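Side-chain contact in integron cassette protein Vpc_cass2 (Vibrio paracholerae, PDB 3JRT), which is of unknown function but is encoded by a mobile integron gene cassette and forms a mainly helical protein in a two-chain assembly: residues I163-I168 against S174-G179. Residues are numbered along the deposited sequence; the frame is centred on the assembly and turned at random.
Sequences ICPDNI and SESLVG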
ATOM      1  N   ILE A 163      12.020  -1.906  12.324  1.00 43.17           N
ATOM      2  CA  ILE A 163      10.698  -1.308  12.201  1.00 44.63           C
ATOM      3  C   ILE A 163       9.854  -1.710  13.400  1.00 51.09           C
ATOM      4  O   ILE A 163       9.355  -0.873  14.143  1.00 51.87           O
ATOM      5  CB  ILE A 163       9.953  -1.797  10.952  1.00 42.21           C
ATOM      6  CG1 ILE A 163      10.676  -1.380   9.670  1.00 41.89           C
ATOM      7  CG2 ILE A 163       8.515  -1.261  10.959  1.00 40.40           C
ATOM      8  CD1 ILE A 163      10.683   0.112   9.445  1.00 50.86           C
ATOM      9  N   CYS A 164       9.708  -3.016  13.581  1.00 47.46           N
ATOM     10  CA  CYS A 164       8.845  -3.543  14.608  1.00 43.71           C
ATOM     11  C   CYS A 164       9.220  -4.980  14.946  1.00 46.31           C
ATOM     12  O   CYS A 164       8.864  -5.897  14.210  1.00 50.17           O
ATOM     13  CB  CYS A 164       7.407  -3.511  14.115  1.00 44.79           C
ATOM     14  SG  CYS A 164       6.166  -3.919  15.384  1.00 51.19           S
ATOM     15  N   PRO A 165       9.904  -5.181  16.086  1.00 41.81           N
ATOM     16  CA  PRO A 165      10.348  -6.492  16.572  1.00 45.73           C
ATOM     17  C   PRO A 165       9.171  -7.286  17.132  1.00 53.89           C
ATOM     18  O   PRO A 165       8.168  -6.685  17.489  1.00 53.63           O
ATOM     19  CB  PRO A 165      11.292  -6.141  17.731  1.00 48.90           C
ATOM     20  CG  PRO A 165      11.185  -4.612  17.942  1.00 47.04           C
ATOM     21  CD  PRO A 165      10.048  -4.130  17.110  1.00 47.25           C
ATOM     22  N   ASP A 166       9.287  -8.607  17.214  1.00 62.40           N
ATOM     23  CA  ASP A 166       8.243  -9.423  17.834  1.00 71.61           C
ATOM     24  C   ASP A 166       8.141  -9.118  19.320  1.00 78.87           C
ATOM     25  O   ASP A 166       9.140  -8.794  19.969  1.00 81.08           O
ATOM     26  CB  ASP A 166       8.529 -10.914  17.642  1.00 82.76           C
ATOM     27  CG  ASP A 166       8.363 -11.361  16.203  1.00 91.96           C
ATOM     28  OD1 ASP A 166       7.732 -10.621  15.419  1.00 94.07           O
ATOM     29  OD2 ASP A 166       8.861 -12.454  15.855  1.00 98.13           O
ATOM     30  N   ASN A 167       6.937  -9.233  19.865  1.00 89.90           N
ATOM     31  CA  ASN A 167       6.724  -8.945  21.279  1.00102.83           C
ATOM     32  C   ASN A 167       7.364  -7.609  21.642  1.00100.05           C
ATOM     33  O   ASN A 167       8.180  -7.520  22.562  1.00100.34           O
ATOM     34  CB  ASN A 167       7.286 -10.074  22.150  1.00116.41           C
ATOM     35  CG  ASN A 167       6.688 -11.432  21.804  1.00125.29           C
ATOM     36  OD1 ASN A 167       5.466 -11.597  21.768  1.00128.77           O
ATOM     37  ND2 ASN A 167       7.552 -12.412  21.548  1.00125.89           N
ATOM     38  N   ILE A 168       6.989  -6.575  20.897  1.00 94.45           N
ATOM     39  CA  ILE A 168       7.539  -5.239  21.085  1.00 95.71           C
ATOM     40  C   ILE A 168       7.350  -4.759  22.521  1.00109.40           C
ATOM     41  O   ILE A 168       7.969  -3.783  22.944  1.00109.51           O
ATOM     42  CB  ILE A 168       6.887  -4.225  20.122  1.00 81.07           C
ATOM     43  CG1 ILE A 168       7.776  -2.992  19.958  1.00 67.83           C
ATOM     44  CG2 ILE A 168       5.487  -3.832  20.607  1.00 78.75           C
ATOM     45  CD1 ILE A 168       7.265  -2.028  18.911  1.00 59.85           C
ATOM     46  N   SER A 174      13.279   2.530  22.381  1.00 84.48           N
ATOM     47  CA  SER A 174      14.237   3.346  21.645  1.00 84.58           C
ATOM     48  C   SER A 174      14.816   2.561  20.477  1.00 72.84           C
ATOM     49  O   SER A 174      15.454   3.128  19.594  1.00 70.72           O
ATOM     50  CB  SER A 174      15.391   3.763  22.558  1.00 91.84           C
ATOM     51  OG  SER A 174      14.904   4.363  23.741  1.00105.07           O
ATOM     52  N   GLU A 175      14.596   1.252  20.482  1.00 63.62           N
ATOM     53  CA  GLU A 175      15.315   0.374  19.576  1.00 68.29           C
ATOM     54  C   GLU A 175      14.526  -0.004  18.326  1.00 72.95           C
ATOM     55  O   GLU A 175      14.992  -0.817  17.528  1.00 74.87           O
ATOM     56  CB  GLU A 175      15.798  -0.873  20.325  1.00 74.75           C
ATOM     57  CG  GLU A 175      16.671  -0.542  21.533  1.00 87.51           C
ATOM     58  CD  GLU A 175      18.037  -1.196  21.484  1.00 98.65           C
ATOM     59  OE1 GLU A 175      18.247  -2.094  20.639  1.00101.01           O
ATOM     60  OE2 GLU A 175      18.905  -0.809  22.299  1.00109.22           O
ATOM     61  N   SER A 176      13.342   0.582  18.154  1.00 66.70           N
ATOM     62  CA  SER A 176      12.570   0.367  16.935  1.00 59.61           C
ATOM     63  C   SER A 176      11.749   1.593  16.557  1.00 59.72           C
ATOM     64  O   SER A 176      11.337   2.372  17.409  1.00 63.22           O
ATOM     65  CB  SER A 176      11.670  -0.873  17.050  1.00 54.97           C
ATOM     66  OG  SER A 176      10.499  -0.608  17.803  1.00 53.78           O
ATOM     67  N   LEU A 177      11.525   1.753  15.260  1.00 55.38           N
ATOM     68  CA  LEU A 177      10.731   2.841  14.725  1.00 48.62           C
ATOM     69  C   LEU A 177       9.355   2.909  15.376  1.00 52.61           C
ATOM     70  O   LEU A 177       8.921   3.964  15.808  1.00 52.21           O
ATOM     71  CB  LEU A 177      10.558   2.656  13.220  1.00 42.41           C
ATOM     72  CG  LEU A 177       9.852   3.790  12.481  1.00 44.60           C
ATOM     73  CD1 LEU A 177      10.430   5.116  12.935  1.00 43.05           C
ATOM     74  CD2 LEU A 177      10.001   3.623  10.972  1.00 42.83           C
ATOM     75  N   VAL A 178       8.702   1.784  15.487  1.00 51.95           N
ATOM     76  CA  VAL A 178       7.377   1.744  16.020  1.00 52.72           C
ATOM     77  C   VAL A 178       7.377   2.068  17.505  1.00 57.39           C
ATOM     78  O   VAL A 178       6.499   2.725  17.975  1.00 55.82           O
ATOM     79  CB  VAL A 178       6.712   0.399  15.742  1.00 20.00           C
ATOM     80  CG1 VAL A 178       5.686   0.122  16.726  1.00 20.00           C
ATOM     81  CG2 VAL A 178       6.124   0.382  14.406  1.00 20.00           C
ATOM     82  N   GLY A 179       8.376   1.621  18.233  1.00 53.71           N
ATOM     83  CA  GLY A 179       8.495   1.936  19.647  1.00 57.09           C
ATOM     84  C   GLY A 179       8.696   3.424  19.861  1.00 63.41           C
ATOM     85  O   GLY A 179       8.113   4.018  20.767  1.00 64.81           O
TER
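Ile168 lays the end of its side chain across Val178, the two crossing at about a right angle, with CD1 of Ile168 only 3.4 Å from CG1 of Val178, tighter than usual for two methyls. An extended chain brings it there: CG1 of Ile168 stands anti to the backbone N (chi1 -160°) and CD1 continues the line (chi2 174°), so the CG1-CD1 branch runs out fully extended to the start of helix 177-188. The same methyl lies 3.7 Å from OG of Ser176. That hydroxyl is the N-cap: with chi1 at 79° its OG is placed to accept a hydrogen bond from N of Gly179 (3.1 Å), a task suited to a short serine. The Pro165 ring also packs on the cap, with CD 3.6 Å from Ser176 OG; a rigid apolar ring can lie here because the hydroxyl is already engaged by Gly179 N.

Another N-H of the first turn is met by the end of the preceding helix. Val178 N donates to Ile163 O at 3.0 Å. The bond ties the last residue of helix 157-163 to the first turn of helix 177-188, closing the intervening loop at its base. Beyond this bond, Ile163 and Leu177 lie side by side, pointing the same way, and meet through CD1 of Ile163 and CD2 of Leu177, 3.9 Å apart; branched apolar chains suit this buried place.

The loop is also tied outward, by a salt bridge from Asp166 to Lys50. On the inner side, Ile163, Cys164 and Val178 pack on helix 27-53, while Ile163 and Leu177 both touch Cys82 of helix 64-91, which seats the junction of the two short helices against the long ones.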